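Local structure of NAD-dependent dehydrogenase (Rhizobium meliloti, 4Z0P) at residues 298-303 / 309-314; 25-30 / 292-297; 134-139 / 223-228; 264-267 / 272-275. The protein reduces glyoxylate and hydroxypyruvate with NADPH as cofactor, and belongs to the D-2-hydroxyacid dehydrogenase family. All coordinates share one frame; numbering follows the deposited sequence.

Interaction 1 of 4, residues 298-303 / 309-314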
loop_
_atom_site.group_PDB
_atom_site.type_symbol
_atom_site.label_atom_id
_atom_site.label_comp_id
_atom_site.label_asym_id
_atom_site.label_seq_id
_atom_site.Cartn_x
_atom_site.Cartn_y
_atom_site.Cartn_z
ATOM N N GLU A 298 -1.462 -30.913 -9.153
ATOM C CA GLU A 298 -1.299 -32.234 -8.531
ATOM C C GLU A 298 -2.528 -32.637 -7.712
ATOM O O GLU A 298 -3.012 -33.781 -7.801
ATOM C CB GLU A 298 -0.079 -32.267 -7.631
ATOM C CG GLU A 298 1.228 -32.353 -8.372
ATOM C CD GLU A 298 2.427 -31.997 -7.513
ATOM O OE1 GLU A 298 2.306 -31.965 -6.272
ATOM O OE2 GLU A 298 3.502 -31.743 -8.089
ATOM N N HIS A 299 -3.024 -31.689 -6.922
ATOM C CA HIS A 299 -4.178 -31.928 -6.033
ATOM C C HIS A 299 -5.424 -32.245 -6.853
ATOM O O HIS A 299 -6.136 -33.207 -6.551
ATOM C CB HIS A 299 -4.394 -30.723 -5.102
ATOM C CG HIS A 299 -5.564 -30.867 -4.170
ATOM N ND1 HIS A 299 -5.631 -31.844 -3.200
ATOM C CD2 HIS A 299 -6.707 -30.146 -4.055
ATOM C CE1 HIS A 299 -6.768 -31.730 -2.536
ATOM N NE2 HIS A 299 -7.442 -30.709 -3.037
ATOM N N GLN A 300 -5.653 -31.477 -7.918
ATOM C CA GLN A 300 -6.813 -31.703 -8.792
ATOM C C GLN A 300 -6.720 -33.012 -9.564
ATOM O O GLN A 300 -7.729 -33.713 -9.702
ATOM C CB GLN A 300 -7.032 -30.525 -9.749
ATOM C CG GLN A 300 -7.426 -29.240 -9.029
ATOM C CD GLN A 300 -8.636 -29.404 -8.092
ATOM O OE1 GLN A 300 -9.647 -29.992 -8.467
ATOM N NE2 GLN A 300 -8.529 -28.888 -6.866
ATOM N N ILE A 301 -5.527 -33.342 -10.058
ATOM C CA ILE A 301 -5.304 -34.651 -10.690
ATOM C C ILE A 301 -5.669 -35.771 -9.696
ATOM O O ILE A 301 -6.357 -36.724 -10.064
ATOM C CB ILE A 301 -3.855 -34.828 -11.197
ATOM C CG1 ILE A 301 -3.622 -33.964 -12.436
ATOM C CG2 ILE A 301 -3.577 -36.291 -11.551
ATOM C CD1 ILE A 301 -2.176 -33.823 -12.881
ATOM N N ALA A 302 -5.225 -35.657 -8.444
ATOM C CA ALA A 302 -5.487 -36.712 -7.461
ATOM C C ALA A 302 -6.983 -36.848 -7.195
ATOM O O ALA A 302 -7.514 -37.966 -7.093
ATOM C CB ALA A 302 -4.726 -36.455 -6.165
ATOM N N ARG A 303 -7.674 -35.722 -7.094
ATOM C CA ARG A 303 -9.130 -35.745 -6.955
ATOM C C ARG A 303 -9.787 -36.441 -8.156
ATOM O O ARG A 303 -10.629 -37.316 -7.988
ATOM C CB ARG A 303 -9.694 -34.329 -6.798
ATOM C CG ARG A 303 -9.386 -33.661 -5.463
ATOM C CD ARG A 303 -9.952 -32.244 -5.428
ATOM N NE ARG A 303 -11.413 -32.248 -5.495
ATOM C CZ ARG A 303 -12.232 -32.439 -4.460
ATOM N NH1 ARG A 303 -11.762 -32.636 -3.228
ATOM N NH2 ARG A 303 -13.545 -32.439 -4.659
ATOM N N PRO A 309 -15.071 -34.701 -7.543
ATOM C CA PRO A 309 -15.272 -33.602 -8.488
ATOM C C PRO A 309 -14.083 -32.656 -8.543
ATOM O O PRO A 309 -13.526 -32.317 -7.506
ATOM C CB PRO A 309 -16.508 -32.862 -7.956
ATOM C CG PRO A 309 -16.839 -33.461 -6.640
ATOM C CD PRO A 309 -16.145 -34.778 -6.535
ATOM N N LEU A 310 -13.703 -32.241 -9.746
ATOM C CA LEU A 310 -12.723 -31.173 -9.894
ATOM C C LEU A 310 -13.257 -29.887 -9.289
ATOM O O LEU A 310 -14.461 -29.631 -9.311
ATOM C CB LEU A 310 -12.391 -30.948 -11.376
ATOM C CG LEU A 310 -11.616 -32.074 -12.058
ATOM C CD1 LEU A 310 -11.748 -31.958 -13.570
ATOM C CD2 LEU A 310 -10.149 -32.020 -11.654
ATOM N N GLU A 311 -12.350 -29.076 -8.767
ATOM C CA GLU A 311 -12.677 -27.755 -8.214
ATOM C C GLU A 311 -12.236 -26.674 -9.190
ATOM O O GLU A 311 -11.312 -26.884 -9.970
ATOM C CB GLU A 311 -11.984 -27.576 -6.865
ATOM C CG GLU A 311 -12.501 -28.560 -5.820
ATOM C CD GLU A 311 -11.589 -28.733 -4.617
ATOM O OE1 GLU A 311 -10.355 -28.618 -4.738
ATOM O OE2 GLU A 311 -12.123 -29.016 -3.535
ATOM N N HIS A 312 -12.920 -25.525 -9.152
ATOM C CA HIS A 312 -12.561 -24.359 -9.962
ATOM C C HIS A 312 -12.711 -24.616 -11.455
ATOM O O HIS A 312 -11.926 -24.126 -12.255
ATOM C CB HIS A 312 -11.139 -23.857 -9.648
ATOM C CG HIS A 312 -10.813 -23.861 -8.190
ATOM N ND1 HIS A 312 -11.536 -23.142 -7.273
ATOM C CD2 HIS A 312 -9.874 -24.535 -7.487
ATOM C CE1 HIS A 312 -11.051 -23.355 -6.065
ATOM N NE2 HIS A 312 -10.035 -24.192 -6.168
ATOM N N VAL A 313 -13.765 -25.342 -11.814
ATOM C CA VAL A 313 -14.039 -25.640 -13.212
ATOM C C VAL A 313 -14.815 -24.478 -13.830
ATOM O O VAL A 313 -15.834 -24.059 -13.307
ATOM C CB VAL A 313 -14.849 -26.937 -13.338
ATOM C CG1 VAL A 313 -15.203 -27.244 -14.793
ATOM C CG2 VAL A 313 -14.066 -28.095 -12.730
ATOM N N VAL A 314 -14.357 -24.023 -14.986
ATOM C CA VAL A 314 -15.028 -22.904 -15.624
ATOM C C VAL A 314 -16.237 -23.320 -16.448
ATOM O O VAL A 314 -16.345 -24.447 -16.946
ATOM C CB VAL A 314 -14.073 -22.032 -16.455
ATOM C CG1 VAL A 314 -12.871 -21.642 -15.606
ATOM C CG2 VAL A 314 -13.655 -22.719 -17.739
#
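Q300 and R303 meet the loop 309-314 through bent side chains. In Q300 the kink at chi2 (-53°) curls the amide round to face L310 and E311, whereas R303 runs straight as far as CD and then turns at chi3 (65°), presenting its guanidinium to P309 and E311. OE1 of Q300 accepts a hydrogen bond from N of E311 at 2.9 Å, nearly straight but from above the carbonyl plane. NE2 of Q300 donates to OE1 of E311 at 2.8 Å, lying almost in the amide plane and reaching the anti side of the carboxylate. R303 holds the carbonyl O of P309 side-on with two nitrogens at its guanidinium edge, NE at 2.9 Å and NH2 at 2.8 Å. Over a face of the same group lies the E311 carboxylate, the planes only 4° apart and OE2 3.5 Å from CZ of R303. The two stacked groups form only a long salt bridge, NH1 of R303 to OE2 of E311 at 3.7 Å, in which no N-H points at the oxygen. A methyl of L310, CD2, rests 3.5 Å from the backbone O of Q300, and both residues also pack on strand 69-72. Beyond them H312 pairs by its backbone with R93, an NADPH-binding residue. The Q300 amide thus fixes where the E311 carboxylate lies, and R303 probably offsets its charge.

Interaction 2 of 4, residues 25-30 / 292-297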
loop_
_atom_site.group_PDB
_atom_site.type_symbol
_atom_site.label_atom_id
_atom_site.label_comp_id
_atom_site.label_asym_id
_atom_site.label_seq_id
_atom_site.Cartn_x
_atom_site.Cartn_y
_atom_site.Cartn_z
ATOM N N GLY A 25 11.115 -32.072 -8.733
ATOM C CA GLY A 25 10.204 -32.724 -7.797
ATOM C C GLY A 25 8.715 -32.493 -8.058
ATOM O O GLY A 25 7.890 -32.939 -7.269
ATOM N N ALA A 26 8.351 -31.830 -9.156
ATOM C CA ALA A 26 6.943 -31.641 -9.483
ATOM C C ALA A 26 6.394 -32.952 -10.034
ATOM O O ALA A 26 7.134 -33.718 -10.638
ATOM C CB ALA A 26 6.767 -30.535 -10.505
ATOM N N PHE A 27 5.104 -33.193 -9.801
ATOM C CA PHE A 27 4.377 -34.343 -10.359
ATOM C C PHE A 27 5.121 -35.668 -10.161
ATOM O O PHE A 27 5.502 -36.319 -11.126
ATOM C CB PHE A 27 4.093 -34.077 -11.833
ATOM C CG PHE A 27 3.361 -32.789 -12.066
ATOM C CD1 PHE A 27 2.023 -32.675 -11.729
ATOM C CD2 PHE A 27 4.008 -31.696 -12.620
ATOM C CE1 PHE A 27 1.344 -31.479 -11.919
ATOM C CE2 PHE A 27 3.324 -30.501 -12.823
ATOM C CZ PHE A 27 1.995 -30.399 -12.467
ATOM N N PRO A 28 5.359 -36.050 -8.899
ATOM C CA PRO A 28 6.180 -37.237 -8.659
ATOM C C PRO A 28 5.554 -38.471 -9.303
ATOM O O PRO A 28 4.336 -38.635 -9.268
ATOM C CB PRO A 28 6.242 -37.336 -7.127
ATOM C CG PRO A 28 5.211 -36.403 -6.608
ATOM C CD PRO A 28 5.011 -35.353 -7.646
ATOM N N GLY A 29 6.380 -39.282 -9.945
ATOM C CA GLY A 29 5.915 -40.501 -10.601
ATOM C C GLY A 29 5.406 -40.314 -12.025
ATOM O O GLY A 29 5.039 -41.301 -12.665
ATOM N N ARG A 30 5.375 -39.075 -12.529
ATOM C CA ARG A 30 4.916 -38.775 -13.894
ATOM C C ARG A 30 6.020 -38.102 -14.670
ATOM O O ARG A 30 6.755 -37.293 -14.126
ATOM C CB ARG A 30 3.728 -37.800 -13.879
ATOM C CG ARG A 30 2.519 -38.295 -13.129
ATOM C CD ARG A 30 1.413 -37.274 -13.132
ATOM N NE ARG A 30 0.301 -37.774 -12.333
ATOM C CZ ARG A 30 -0.647 -38.601 -12.764
ATOM N NH1 ARG A 30 -0.684 -39.039 -14.020
ATOM N NH2 ARG A 30 -1.591 -38.987 -11.925
ATOM N N ALA A 292 3.268 -23.253 -6.541
ATOM C CA ALA A 292 1.901 -23.335 -6.042
ATOM C C ALA A 292 0.933 -23.831 -7.134
ATOM O O ALA A 292 0.030 -24.613 -6.852
ATOM C CB ALA A 292 1.450 -21.977 -5.467
ATOM N N LEU A 293 1.134 -23.372 -8.365
ATOM C CA LEU A 293 0.388 -23.860 -9.516
ATOM C C LEU A 293 0.504 -25.369 -9.666
ATOM O O LEU A 293 -0.507 -26.064 -9.795
ATOM C CB LEU A 293 0.865 -23.157 -10.785
ATOM C CG LEU A 293 0.197 -23.614 -12.080
ATOM C CD1 LEU A 293 -1.304 -23.350 -12.092
ATOM C CD2 LEU A 293 0.920 -22.909 -13.232
ATOM N N PHE A 294 1.726 -25.889 -9.603
ATOM C CA PHE A 294 1.927 -27.327 -9.742
ATOM C C PHE A 294 1.337 -28.121 -8.561
ATOM O O PHE A 294 0.759 -29.180 -8.774
ATOM C CB PHE A 294 3.404 -27.681 -9.934
ATOM C CG PHE A 294 3.996 -27.216 -11.237
ATOM C CD1 PHE A 294 3.198 -26.869 -12.356
ATOM C CD2 PHE A 294 5.373 -27.205 -11.383
ATOM C CE1 PHE A 294 3.782 -26.476 -13.548
ATOM C CE2 PHE A 294 5.960 -26.809 -12.587
ATOM C CZ PHE A 294 5.156 -26.443 -13.660
ATOM N N VAL A 295 1.413 -27.582 -7.347
ATOM C CA VAL A 295 0.749 -28.238 -6.199
ATOM C C VAL A 295 -0.765 -28.322 -6.431
ATOM O O VAL A 295 -1.393 -29.368 -6.199
ATOM C CB VAL A 295 1.081 -27.510 -4.879
ATOM C CG1 VAL A 295 0.166 -27.966 -3.736
ATOM C CG2 VAL A 295 2.540 -27.745 -4.529
ATOM N N HIS A 296 -1.341 -27.209 -6.891
ATOM C CA HIS A 296 -2.767 -27.131 -7.240
ATOM C C HIS A 296 -3.154 -28.151 -8.311
ATOM O O HIS A 296 -4.125 -28.883 -8.141
ATOM C CB HIS A 296 -3.121 -25.687 -7.636
ATOM C CG HIS A 296 -4.208 -25.547 -8.657
ATOM N ND1 HIS A 296 -5.544 -25.470 -8.321
ATOM C CD2 HIS A 296 -4.145 -25.374 -10.002
ATOM C CE1 HIS A 296 -6.259 -25.279 -9.418
ATOM N NE2 HIS A 296 -5.434 -25.229 -10.450
ATOM N N VAL A 297 -2.357 -28.231 -9.377
ATOM C CA VAL A 297 -2.629 -29.189 -10.446
ATOM C C VAL A 297 -2.522 -30.625 -9.919
ATOM O O VAL A 297 -3.396 -31.459 -10.214
ATOM C CB VAL A 297 -1.720 -28.979 -11.674
ATOM C CG1 VAL A 297 -1.946 -30.068 -12.725
ATOM C CG2 VAL A 297 -1.991 -27.624 -12.318
#
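F27 packs on helix 290-305, against F294 and V297, and here the packing is close. CE2 of F27 lies over a face of the F294 ring, toward the rim and 3.7 Å from CD1 of F294. The planes are 55° apart with centroids 5.1 Å from each other, an oblique pairing. V297 comes to the edge of the F27 ring, with its CG1 3.7 Å from CE1 of F27; that methyl stands anti to the backbone N of V297. A26 adds its CB, 3.7 Å from CD2 of F294. Helix 290-305 follows the Rossmann-type sheet in the chain but covers the other, five-stranded parallel sheet, as in related dehydrogenases, where the C-terminal helix returns to the substrate-binding domain. F27 and F294 accordingly also touch strand 8-12, and V297 touches strand 50-54. Away from this apolar wedge the loop is looser and faces solvent. P28 and G29 are the exposed central residues of a type II turn from F27 to R30, closed by R30 N to F27 O at 3.1 Å. G29 has the positive phi usual at the third position of such a turn. At its far end R30 bridges to E305, further along the same helix, and bonds to O of S6.

Interaction 3 of 4, residues 134-139 / 223-228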
loop_
_atom_site.group_PDB
_atom_site.type_symbol
_atom_site.label_atom_id
_atom_site.label_comp_id
_atom_site.label_asym_id
_atom_site.label_seq_id
_atom_site.Cartn_x
_atom_site.Cartn_y
_atom_site.Cartn_z
ATOM N N SER A 134 -2.536 19.132 1.739
ATOM C CA SER A 134 -3.692 18.709 2.516
ATOM C C SER A 134 -4.022 17.268 2.135
ATOM O O SER A 134 -4.002 16.905 0.958
ATOM C CB SER A 134 -4.886 19.640 2.299
ATOM O OG SER A 134 -4.743 20.798 3.099
ATOM N N GLN A 135 -4.334 16.444 3.138
ATOM C CA GLN A 135 -4.366 15.001 2.938
ATOM C C GLN A 135 -5.574 14.314 3.577
ATOM O O GLN A 135 -5.727 14.318 4.803
ATOM C CB GLN A 135 -3.071 14.426 3.524
ATOM C CG GLN A 135 -2.940 12.910 3.413
ATOM C CD GLN A 135 -2.908 12.462 1.977
ATOM O OE1 GLN A 135 -1.982 12.810 1.245
ATOM N NE2 GLN A 135 -3.923 11.732 1.549
ATOM N N PRO A 136 -6.436 13.717 2.760
ATOM C CA PRO A 136 -7.516 12.904 3.326
ATOM C C PRO A 136 -7.008 11.597 3.917
ATOM O O PRO A 136 -5.912 11.135 3.579
ATOM C CB PRO A 136 -8.399 12.609 2.116
ATOM C CG PRO A 136 -7.490 12.710 0.962
ATOM C CD PRO A 136 -6.530 13.806 1.290
ATOM N N GLU A 137 -7.785 11.019 4.811
ATOM C CA GLU A 137 -7.491 9.681 5.291
ATOM C C GLU A 137 -8.262 8.692 4.412
ATOM O O GLU A 137 -9.186 9.075 3.656
ATOM C CB GLU A 137 -7.846 9.510 6.774
ATOM C CG GLU A 137 -9.324 9.620 7.107
ATOM C CD GLU A 137 -9.649 9.299 8.557
ATOM O OE1 GLU A 137 -9.349 8.185 9.013
ATOM O OE2 GLU A 137 -10.251 10.163 9.225
ATOM N N ALA A 138 -7.907 7.416 4.513
ATOM C CA ALA A 138 -8.576 6.399 3.696
ATOM C C ALA A 138 -10.092 6.388 3.835
ATOM O O ALA A 138 -10.819 6.212 2.852
ATOM C CB ALA A 138 -8.012 5.025 4.006
ATOM N N ALA A 139 -10.579 6.611 5.060
ATOM C CA ALA A 139 -12.016 6.603 5.332
ATOM C C ALA A 139 -12.800 7.692 4.581
ATOM O O ALA A 139 -14.014 7.596 4.428
ATOM C CB ALA A 139 -12.287 6.696 6.834
ATOM N N GLY A 223 -15.749 13.191 -3.856
ATOM C CA GLY A 223 -14.692 12.744 -2.981
ATOM C C GLY A 223 -13.666 13.836 -2.768
ATOM O O GLY A 223 -13.785 14.933 -3.321
ATOM N N PRO A 224 -12.635 13.530 -1.974
ATOM C CA PRO A 224 -11.698 14.576 -1.521
ATOM C C PRO A 224 -10.857 15.189 -2.631
ATOM O O PRO A 224 -10.351 16.282 -2.452
ATOM C CB PRO A 224 -10.811 13.863 -0.474
ATOM C CG PRO A 224 -11.162 12.426 -0.522
ATOM C CD PRO A 224 -12.391 12.216 -1.352
ATOM N N PHE A 225 -10.727 14.517 -3.770
ATOM C CA PHE A 225 -9.963 15.044 -4.887
ATOM C C PHE A 225 -10.848 15.674 -5.959
ATOM O O PHE A 225 -10.340 16.225 -6.921
ATOM C CB PHE A 225 -9.122 13.930 -5.489
ATOM C CG PHE A 225 -8.215 13.282 -4.486
ATOM C CD1 PHE A 225 -7.190 14.009 -3.913
ATOM C CD2 PHE A 225 -8.434 11.978 -4.070
ATOM C CE1 PHE A 225 -6.355 13.424 -2.957
ATOM C CE2 PHE A 225 -7.626 11.395 -3.116
ATOM C CZ PHE A 225 -6.582 12.115 -2.564
ATOM N N GLY A 226 -12.161 15.562 -5.808
ATOM C CA GLY A 226 -13.090 16.145 -6.780
ATOM C C GLY A 226 -13.173 15.465 -8.131
ATOM O O GLY A 226 -13.828 15.972 -9.031
ATOM N N ALA A 227 -12.506 14.328 -8.281
ATOM C CA ALA A 227 -12.461 13.605 -9.537
ATOM C C ALA A 227 -12.092 12.155 -9.224
ATOM O O ALA A 227 -11.259 11.908 -8.368
ATOM C CB ALA A 227 -11.418 14.204 -10.477
ATOM N N PRO A 228 -12.717 11.218 -9.912
ATOM C CA PRO A 228 -12.453 9.808 -9.629
ATOM C C PRO A 228 -11.159 9.284 -10.270
ATOM O O PRO A 228 -10.607 9.895 -11.189
ATOM C CB PRO A 228 -13.680 9.123 -10.257
ATOM C CG PRO A 228 -14.018 10.004 -11.428
ATOM C CD PRO A 228 -13.765 11.384 -10.931
#
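P136 sets its pyrrolidine ring against two residues of the loop 223-228, meeting each at a different slant. Toward P224 the two proline rings cross obliquely, CB of P136 against CB of P224 at 3.8 Å, and CG of P136 comes equally near, 3.8 Å from CB of P224. Toward F225 the side chains stand at about a right angle. CG of P136 is 3.7 Å from CZ of F225, touching the ring neither squarely on a face nor at its edge. F225 reaches that far because its CG is anti to the carbonyl carbon (chi1 -56°), while a type I turn from G223 to G226 carries P224 and F225 side by side at its centre; G226 N closes it on O of G223 at 3.0 Å. The contact itself is apolar and small, lying at the surface. Behind it, the amide of Q135 holds the neighbouring backbone: NE2 donates 2.9 Å to O of P136, in the carbonyl plane and on a lone pair, and also bonds to O of L115. Q135 O is taken by R102 of the second subunit, so the loop faces the dimer partner as well. Both loops lead into parallel strands, 142-146 and 229-232, of the nucleotide-binding sheet. The contact therefore joins two connections at the amino ends of the parallel strands of a Rossmann-type domain, whereas the dinucleotide binds at their carboxyl ends.

Interaction 4 of 4, residues 264-267 / 272-275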
loop_
_atom_site.group_PDB
_atom_site.type_symbol
_atom_site.label_atom_id
_atom_site.label_comp_id
_atom_site.label_asym_id
_atom_site.label_seq_id
_atom_site.Cartn_x
_atom_site.Cartn_y
_atom_site.Cartn_z
ATOM N N GLU A 264 -1.635 -6.324 -25.600
ATOM C CA GLU A 264 -0.421 -6.506 -24.810
ATOM C C GLU A 264 0.591 -7.292 -25.640
ATOM O O GLU A 264 0.177 -8.141 -26.441
ATOM C CB GLU A 264 -0.706 -7.289 -23.520
ATOM C CG GLU A 264 -1.669 -6.570 -22.601
ATOM C CD GLU A 264 -2.034 -7.343 -21.344
ATOM O OE1 GLU A 264 -1.500 -8.443 -21.072
ATOM O OE2 GLU A 264 -2.876 -6.820 -20.604
ATOM N N PRO A 265 1.882 -7.017 -25.502
ATOM C CA PRO A 265 2.424 -5.944 -24.654
ATOM C C PRO A 265 2.040 -4.571 -25.158
ATOM O O PRO A 265 1.833 -4.383 -26.365
ATOM C CB PRO A 265 3.926 -6.133 -24.754
ATOM C CG PRO A 265 4.158 -6.928 -25.974
ATOM C CD PRO A 265 2.951 -7.792 -26.160
ATOM N N LEU A 266 1.942 -3.620 -24.242
ATOM C CA LEU A 266 1.524 -2.279 -24.582
ATOM C C LEU A 266 2.500 -1.674 -25.576
ATOM O O LEU A 266 3.715 -1.706 -25.345
ATOM C CB LEU A 266 1.436 -1.414 -23.339
ATOM C CG LEU A 266 1.001 0.041 -23.543
ATOM C CD1 LEU A 266 -0.393 0.164 -24.135
ATOM C CD2 LEU A 266 1.105 0.732 -22.200
ATOM N N SER A 267 1.968 -1.112 -26.660
ATOM C CA SER A 267 2.800 -0.508 -27.682
ATOM C C SER A 267 3.790 0.493 -27.087
ATOM O O SER A 267 3.406 1.306 -26.243
ATOM C CB SER A 267 1.945 0.264 -28.679
ATOM O OG SER A 267 2.773 0.945 -29.594
ATOM N N PHE A 272 0.210 6.105 -22.637
ATOM C CA PHE A 272 0.083 5.768 -21.220
ATOM C C PHE A 272 1.430 5.796 -20.494
ATOM O O PHE A 272 1.472 6.108 -19.319
ATOM C CB PHE A 272 -0.579 4.419 -21.004
ATOM C CG PHE A 272 -2.050 4.390 -21.293
ATOM C CD1 PHE A 272 -2.930 5.240 -20.617
ATOM C CD2 PHE A 272 -2.564 3.492 -22.190
ATOM C CE1 PHE A 272 -4.271 5.184 -20.853
ATOM C CE2 PHE A 272 -3.917 3.440 -22.460
ATOM C CZ PHE A 272 -4.772 4.305 -21.802
ATOM N N TRP A 273 2.520 5.457 -21.186
ATOM C CA TRP A 273 3.829 5.402 -20.550
ATOM C C TRP A 273 4.243 6.724 -19.907
ATOM O O TRP A 273 4.945 6.718 -18.895
ATOM C CB TRP A 273 4.906 4.987 -21.537
ATOM C CG TRP A 273 4.746 3.626 -22.199
ATOM C CD1 TRP A 273 4.436 3.381 -23.504
ATOM C CD2 TRP A 273 4.963 2.347 -21.599
ATOM N NE1 TRP A 273 4.439 2.040 -23.752
ATOM C CE2 TRP A 273 4.756 1.369 -22.605
ATOM C CE3 TRP A 273 5.302 1.927 -20.317
ATOM C CZ2 TRP A 273 4.886 0.013 -22.362
ATOM C CZ3 TRP A 273 5.449 0.559 -20.077
ATOM C CH2 TRP A 273 5.243 -0.379 -21.085
ATOM N N ASP A 274 3.877 7.838 -20.531
ATOM C CA ASP A 274 4.357 9.167 -20.130
ATOM C C ASP A 274 3.322 10.030 -19.420
ATOM O O ASP A 274 3.595 11.202 -19.177
ATOM C CB ASP A 274 4.820 9.953 -21.365
ATOM C CG ASP A 274 6.055 9.366 -22.032
ATOM O OD1 ASP A 274 6.896 8.751 -21.357
ATOM O OD2 ASP A 274 6.194 9.573 -23.257
ATOM N N MET A 275 2.153 9.496 -19.075
ATOM C CA MET A 275 1.151 10.369 -18.520
ATOM C C MET A 275 1.328 10.586 -17.050
ATOM O O MET A 275 1.637 9.656 -16.324
ATOM C CB MET A 275 -0.203 9.871 -18.852
ATOM C CG MET A 275 -0.468 10.255 -20.273
ATOM S SD MET A 275 -1.888 9.362 -20.768
ATOM C CE MET A 275 -3.139 10.493 -20.154
#
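W273 and S267 share the hydrogen bond of this contact: NE1 of the indole donates to the backbone O of S267 at 2.8 Å, with an N-H...O angle of 159°. The oxygen sits close to the indole plane, whereas the donor is tilted 34° from the plane of the carbonyl. The bond ties the ring's rotation to the loop backbone. A second carbonyl oxygen, O of L266, lies near the indole edge, 3.6 Å from CZ2 of W273. The S267 hydroxyl is engaged separately, with N of E269 in the connecting loop.

Dispersion contacts centre on L266. Its CG is anti to the backbone N, carrying the branch across to W273, which approaches from the opposite direction. CD2 of L266 makes a CH-pi contact with the five-membered ring of W273, 4.0 Å from its centroid and 25° off the normal, and comes within 3.7 Å of CE2 of W273. The same methyl of L266 is 4.2 Å from CB of F272, while CD1 of L266 lies at the edge of the F272 phenyl ring.

Aromatic and apolar contacts extend to the second subunit, where H128 stacks on W273 and W130 packs on L266.

E264, joined to P265 by a cis peptide bond, bonds through OE1 to ND1 of H283, which lines an oxalate pocket. This loop between strands 255-258 and 278-280 thus folds on itself at the dimer interface and carries a glutamate-histidine pair consistent with that of D-2-hydroxyacid dehydrogenase active sites.

Interactions 1 and 2 share helix 290-305 and touch each other, OE2 of E298 accepting from N of F27. Interaction 2 is buried and purely apolar, whereas interaction 1, nearer the helix end and at the surface, relies on amide, guanidinium and carboxylate groups. Interactions 3 and 4 both belong to the nucleotide-binding domain, with centres about 27 Å apart, and both reach the second subunit. Interaction 3 is a small surface contact of proline and phenylalanine; interaction 4 is buried and combines apolar packing with one indole hydrogen bond. Along the chain, both are nested inside the long loop closed by interaction 2, which brings the C-terminal helix back to the N-terminal sheet.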